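Local coordinates for protein ribonucleoside-diphosphate reductase subunit beta (Streptococcus sanguinis, PDB 4N83) that probably supplies, as the manganese- or iron-loaded small subunit of a class Ib ribonucleotide reductase, the radical needed to turn ribonucleoside diphosphates into deoxyribonucleotides, at residues 66-71 against 136-141; 153-158 against 222-227. All blocks are in the same frame, centred on the assembly; numbering follows the deposited sequence.

Contact 1: residues 66-71 against 136-141. With MN (manganese (II) ion), chain J.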
# COMPACT_ATOMS: atom_id res chain seq x y z
N ASP A 66 14.53 3.94 0.22
CA ASP A 66 13.17 3.59 0.66
C ASP A 66 12.13 4.47 -0.04
O ASP A 66 10.97 4.07 -0.19
CB ASP A 66 13.02 3.69 2.18
CG ASP A 66 13.31 2.37 2.89
OD1 ASP A 66 12.68 1.35 2.54
OD2 ASP A 66 14.15 2.36 3.81
N THR A 67 12.54 5.67 -0.46
CA THR A 67 11.71 6.53 -1.31
C THR A 67 11.65 5.97 -2.72
O THR A 67 10.59 5.97 -3.35
CB THR A 67 12.27 7.97 -1.37
OG1 THR A 67 12.52 8.45 -0.05
CG2 THR A 67 11.29 8.91 -2.08
N LEU A 68 12.80 5.51 -3.22
CA LEU A 68 12.90 4.87 -4.53
C LEU A 68 11.96 3.67 -4.65
O LEU A 68 11.32 3.48 -5.69
CB LEU A 68 14.34 4.43 -4.79
CG LEU A 68 14.63 3.64 -6.07
CD1 LEU A 68 14.35 4.49 -7.30
CD2 LEU A 68 16.06 3.14 -6.07
N GLN A 69 11.89 2.87 -3.59
CA GLN A 69 11.08 1.65 -3.58
C GLN A 69 9.58 1.95 -3.50
O GLN A 69 8.79 1.34 -4.23
CB GLN A 69 11.49 0.74 -2.42
CG GLN A 69 12.84 0.05 -2.61
CD GLN A 69 12.79 -1.08 -3.62
OE1 GLN A 69 12.72 -2.25 -3.26
NE2 GLN A 69 12.83 -0.73 -4.90
N SER A 70 9.19 2.87 -2.63
CA SER A 70 7.77 3.17 -2.41
C SER A 70 7.08 3.78 -3.63
O SER A 70 5.93 3.45 -3.93
CB SER A 70 7.60 4.11 -1.20
OG SER A 70 8.18 5.38 -1.44
N GLU A 71 7.79 4.66 -4.34
CA GLU A 71 7.20 5.41 -5.44
C GLU A 71 7.20 4.63 -6.76
O GLU A 71 6.15 4.45 -7.38
CB GLU A 71 7.92 6.76 -5.60
CG GLU A 71 7.80 7.65 -4.36
CD GLU A 71 8.57 8.96 -4.49
OE1 GLU A 71 9.24 9.18 -5.52
OE2 GLU A 71 8.52 9.77 -3.53
N ILE A 136 21.24 3.28 -11.45
CA ILE A 136 21.40 1.92 -11.97
C ILE A 136 20.15 1.08 -11.66
O ILE A 136 19.71 0.29 -12.50
CB ILE A 136 22.65 1.23 -11.38
CG1 ILE A 136 23.92 1.92 -11.86
CG2 ILE A 136 22.69 -0.25 -11.76
CD1 ILE A 136 25.16 1.59 -11.05
N ILE A 137 19.59 1.26 -10.47
CA ILE A 137 18.45 0.46 -10.02
C ILE A 137 17.14 0.90 -10.68
O ILE A 137 16.37 0.06 -11.14
CB ILE A 137 18.31 0.50 -8.48
CG1 ILE A 137 19.54 -0.10 -7.80
CG2 ILE A 137 17.05 -0.23 -8.03
CD1 ILE A 137 19.74 -1.59 -8.02
N ASN A 138 16.89 2.21 -10.73
CA ASN A 138 15.64 2.73 -11.31
C ASN A 138 15.57 2.52 -12.82
O ASN A 138 14.48 2.30 -13.37
CB ASN A 138 15.46 4.22 -10.99
CG ASN A 138 14.05 4.71 -11.28
OD1 ASN A 138 13.09 3.94 -11.30
ND2 ASN A 138 13.92 6.02 -11.49
N GLU A 139 16.72 2.59 -13.49
CA GLU A 139 16.81 2.30 -14.92
C GLU A 139 16.36 0.87 -15.21
O GLU A 139 15.74 0.60 -16.24
CB GLU A 139 18.24 2.53 -15.42
CG GLU A 139 18.46 2.27 -16.91
CD GLU A 139 18.78 0.82 -17.24
OE1 GLU A 139 19.51 0.16 -16.46
OE2 GLU A 139 18.30 0.33 -18.29
N ILE A 140 16.68 -0.05 -14.30
CA ILE A 140 16.23 -1.44 -14.40
C ILE A 140 14.71 -1.53 -14.21
O ILE A 140 14.04 -2.26 -14.94
CB ILE A 140 16.95 -2.35 -13.39
CG1 ILE A 140 18.45 -2.42 -13.70
CG2 ILE A 140 16.37 -3.76 -13.41
CD1 ILE A 140 19.31 -2.82 -12.52
N TYR A 141 14.18 -0.79 -13.24
CA TYR A 141 12.73 -0.77 -13.00
C TYR A 141 11.96 -0.20 -14.19
O TYR A 141 10.90 -0.71 -14.56
CB TYR A 141 12.37 0.01 -11.73
CG TYR A 141 12.83 -0.61 -10.42
CD1 TYR A 141 12.76 -1.99 -10.20
CD2 TYR A 141 13.29 0.19 -9.38
CE1 TYR A 141 13.17 -2.55 -9.00
CE2 TYR A 141 13.70 -0.36 -8.17
CZ TYR A 141 13.64 -1.73 -7.99
OH TYR A 141 14.04 -2.28 -6.80
MN MN J . 12.54 -0.77 2.48

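Contact 2: residues 153-158 against 222-227. With MN (manganese (II) ion), chain I; MN (manganese (II) ion), chain J.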
# COMPACT_ATOMS: atom_id res chain seq x y z
N SER A 153 15.68 -5.42 -6.78
CA SER A 153 15.01 -5.12 -5.52
C SER A 153 15.53 -6.00 -4.38
O SER A 153 15.60 -5.55 -3.23
CB SER A 153 13.50 -5.29 -5.65
OG SER A 153 12.82 -4.77 -4.52
N VAL A 154 15.89 -7.24 -4.69
CA VAL A 154 16.48 -8.15 -3.71
C VAL A 154 17.90 -7.71 -3.36
O VAL A 154 18.26 -7.64 -2.19
CB VAL A 154 16.47 -9.62 -4.20
CG1 VAL A 154 17.28 -10.51 -3.27
CG2 VAL A 154 15.04 -10.13 -4.30
N PHE A 155 18.71 -7.41 -4.38
CA PHE A 155 20.05 -6.86 -4.15
C PHE A 155 19.99 -5.56 -3.35
O PHE A 155 20.81 -5.33 -2.47
CB PHE A 155 20.79 -6.58 -5.47
CG PHE A 155 21.45 -7.79 -6.09
CD1 PHE A 155 22.11 -8.74 -5.31
CD2 PHE A 155 21.45 -7.94 -7.47
CE1 PHE A 155 22.73 -9.83 -5.90
CE2 PHE A 155 22.07 -9.03 -8.06
CZ PHE A 155 22.70 -9.97 -7.28
N LEU A 156 19.01 -4.72 -3.69
CA LEU A 156 18.86 -3.42 -3.04
C LEU A 156 18.70 -3.56 -1.53
O LEU A 156 19.56 -3.13 -0.77
CB LEU A 156 17.67 -2.66 -3.64
CG LEU A 156 17.28 -1.30 -3.03
CD1 LEU A 156 18.49 -0.38 -2.94
CD2 LEU A 156 16.17 -0.66 -3.85
N GLU A 157 17.61 -4.20 -1.12
CA GLU A 157 17.19 -4.19 0.28
C GLU A 157 17.71 -5.35 1.13
O GLU A 157 17.71 -5.25 2.36
CB GLU A 157 15.66 -4.12 0.35
CG GLU A 157 15.10 -2.89 -0.34
CD GLU A 157 13.60 -2.78 -0.22
OE1 GLU A 157 12.90 -3.68 -0.72
OE2 GLU A 157 13.13 -1.79 0.37
N THR A 158 18.16 -6.43 0.50
CA THR A 158 18.70 -7.59 1.22
C THR A 158 20.22 -7.55 1.38
O THR A 158 20.77 -8.24 2.24
CB THR A 158 18.33 -8.92 0.52
OG1 THR A 158 17.02 -8.82 -0.06
CG2 THR A 158 18.36 -10.09 1.50
N TYR A 222 25.38 -11.49 -11.88
CA TYR A 222 26.67 -11.28 -11.22
C TYR A 222 27.40 -10.03 -11.73
O TYR A 222 28.13 -9.39 -10.98
CB TYR A 222 27.57 -12.52 -11.35
CG TYR A 222 27.10 -13.69 -10.50
CD1 TYR A 222 27.23 -13.67 -9.12
CD2 TYR A 222 26.52 -14.81 -11.09
CE1 TYR A 222 26.80 -14.74 -8.34
CE2 TYR A 222 26.09 -15.88 -10.32
CZ TYR A 222 26.23 -15.84 -8.95
OH TYR A 222 25.81 -16.90 -8.19
N ASP A 223 27.19 -9.69 -13.00
CA ASP A 223 27.69 -8.42 -13.56
C ASP A 223 27.12 -7.23 -12.79
O ASP A 223 27.84 -6.27 -12.50
CB ASP A 223 27.34 -8.29 -15.05
CG ASP A 223 28.28 -9.07 -15.95
OD1 ASP A 223 28.39 -8.72 -17.14
OD2 ASP A 223 28.92 -10.04 -15.47
N LEU A 224 25.83 -7.29 -12.47
CA LEU A 224 25.17 -6.26 -11.67
C LEU A 224 25.61 -6.34 -10.21
O LEU A 224 25.67 -5.32 -9.52
CB LEU A 224 23.65 -6.40 -11.77
CG LEU A 224 22.81 -5.23 -11.25
CD1 LEU A 224 22.91 -4.04 -12.19
CD2 LEU A 224 21.36 -5.65 -11.06
N LEU A 225 25.92 -7.55 -9.74
CA LEU A 225 26.36 -7.76 -8.36
C LEU A 225 27.71 -7.08 -8.10
O LEU A 225 27.85 -6.31 -7.15
CB LEU A 225 26.44 -9.26 -8.04
CG LEU A 225 26.36 -9.68 -6.56
CD1 LEU A 225 26.02 -11.16 -6.45
CD2 LEU A 225 27.64 -9.37 -5.80
N TYR A 226 28.69 -7.37 -8.95
CA TYR A 226 30.05 -6.82 -8.79
C TYR A 226 30.10 -5.30 -8.98
O TYR A 226 30.88 -4.62 -8.31
CB TYR A 226 31.03 -7.50 -9.75
CG TYR A 226 31.56 -8.83 -9.26
CD1 TYR A 226 32.54 -8.89 -8.26
CD2 TYR A 226 31.09 -10.04 -9.78
CE1 TYR A 226 33.02 -10.11 -7.81
CE2 TYR A 226 31.57 -11.25 -9.33
CZ TYR A 226 32.54 -11.28 -8.34
OH TYR A 226 33.02 -12.49 -7.89
N THR A 227 29.28 -4.77 -9.89
CA THR A 227 29.22 -3.32 -10.14
C THR A 227 28.66 -2.57 -8.94
O THR A 227 29.17 -1.51 -8.56
CB THR A 227 28.37 -2.99 -11.38
OG1 THR A 227 28.81 -3.77 -12.49
CG2 THR A 227 28.48 -1.50 -11.73
MN MN I . 11.17 -4.45 -0.16
MN MN J . 12.54 -0.77 2.48

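Contact 1: residues 66-71 against 136-141
In the helical bundle of a ribonucleotide reductase small subunit, Leu68 of helix 49-78 reaches across to Ile137 and Asn138 of helix 128-143. The two segments run nearly parallel, 7° apart, with their axes 11.3 Å from each other, so side chains rather than backbones meet. With CG swung anti to the backbone N (chi1 175°), Leu68 splits its two methyls between the partners: CD1 lies 3.9 Å from CB of Asn138, and CD2 meets the branch methyl CG2 of Ile137 at 4.0 Å, the side chains crossing at about a right angle. One turn further on, Tyr141, whose CB is directed toward helix 49-78, brings its OH to the terminal amide of Gln69, whose plane is only 22° from that of the ring. Ile137 O sits over the rim of one face of this ring. The opposite flank of helix 49-78 carries Asp66, whose OD1 binds a manganese ion at 2.1 Å, while its OD2 is hydrogen-bonded to Tyr104. Tyr5 and Tyr4 of the second subunit pack on Leu68 and Asn138 respectively. Helix 49-78 thus gives Asp66 to the metal site and Leu68 to the packing between helices, within the ferritin-like bundle of this family.

Contact 2: residues 153-158 against 222-227
Phe155 directs its ring from helix 148-160 to helix 211-240, where Leu225 and Leu224 meet it from different directions. The Leu225 side chain crosses that of Phe155 at about a right angle and approaches the ring obliquely. Its CD1 lies 3.6 Å from Phe155 CE1, and CZ is equally near; CG of Leu225 backs up the methyl at 3.7 Å from the same CE1. Leu224 comes in differently, at the ring edge and near the ring plane, with its CD2 4.3 Å from Phe155 CD2, a looser contact. Phe155 leaves its helix toward helix 211-240, and with CG anti to the carbonyl carbon (chi1 -82°) the CE1-CZ side of the ring comes to Leu225. Ala260 of helix 246-263 also touches Phe155, whereas Leu224 packs in addition on Ile136 and Ile140 of helix 128-143.

Helix 148-160 belongs to the dimetal core of the ferritin-like fold, and this apolar seam joins it to helix 211-240. Only two residues beyond Phe155, Glu157 bridges both manganese ions: OE1 binds one at 2.0 Å and OE2 the other at 2.4 Å. Its chain is extended beyond CG, which carries the carboxylate to the metals. Glu97 and Asp66 share the second of these ions with it. A wider, pi-type turn at 156-158 interrupts the regular helix here. In the same segment, Thr158 folds its hydroxyl back onto the preceding turn, with OG1 2.7 Å from Val154 O, in the carbonyl plane and on a lone pair. That carbonyl also accepts the Thr158 N-H, so two donors from one residue grip a single carbonyl oxygen.

In the fold
Both contacts lie in the buried core; the centre of each lies about 11 Å from the centre of the chain, and the two centres are 13 Å apart. They use four different helices, though helices 128-143 and 148-160 follow one another in sequence. Each has one segment carrying a manganese ligand, Asp66 in contact 1 and Glu157 in contact 2, and both bind the same ion. Contact 1 mixes apolar packing with polar groups and also meets the second subunit; contact 2 is purely apolar across its segments and is touched by no other protein chain. They adjoin directly, the Gln69 side chain lying beside Ser153 and Glu157, and Tyr141 packing on Ser153.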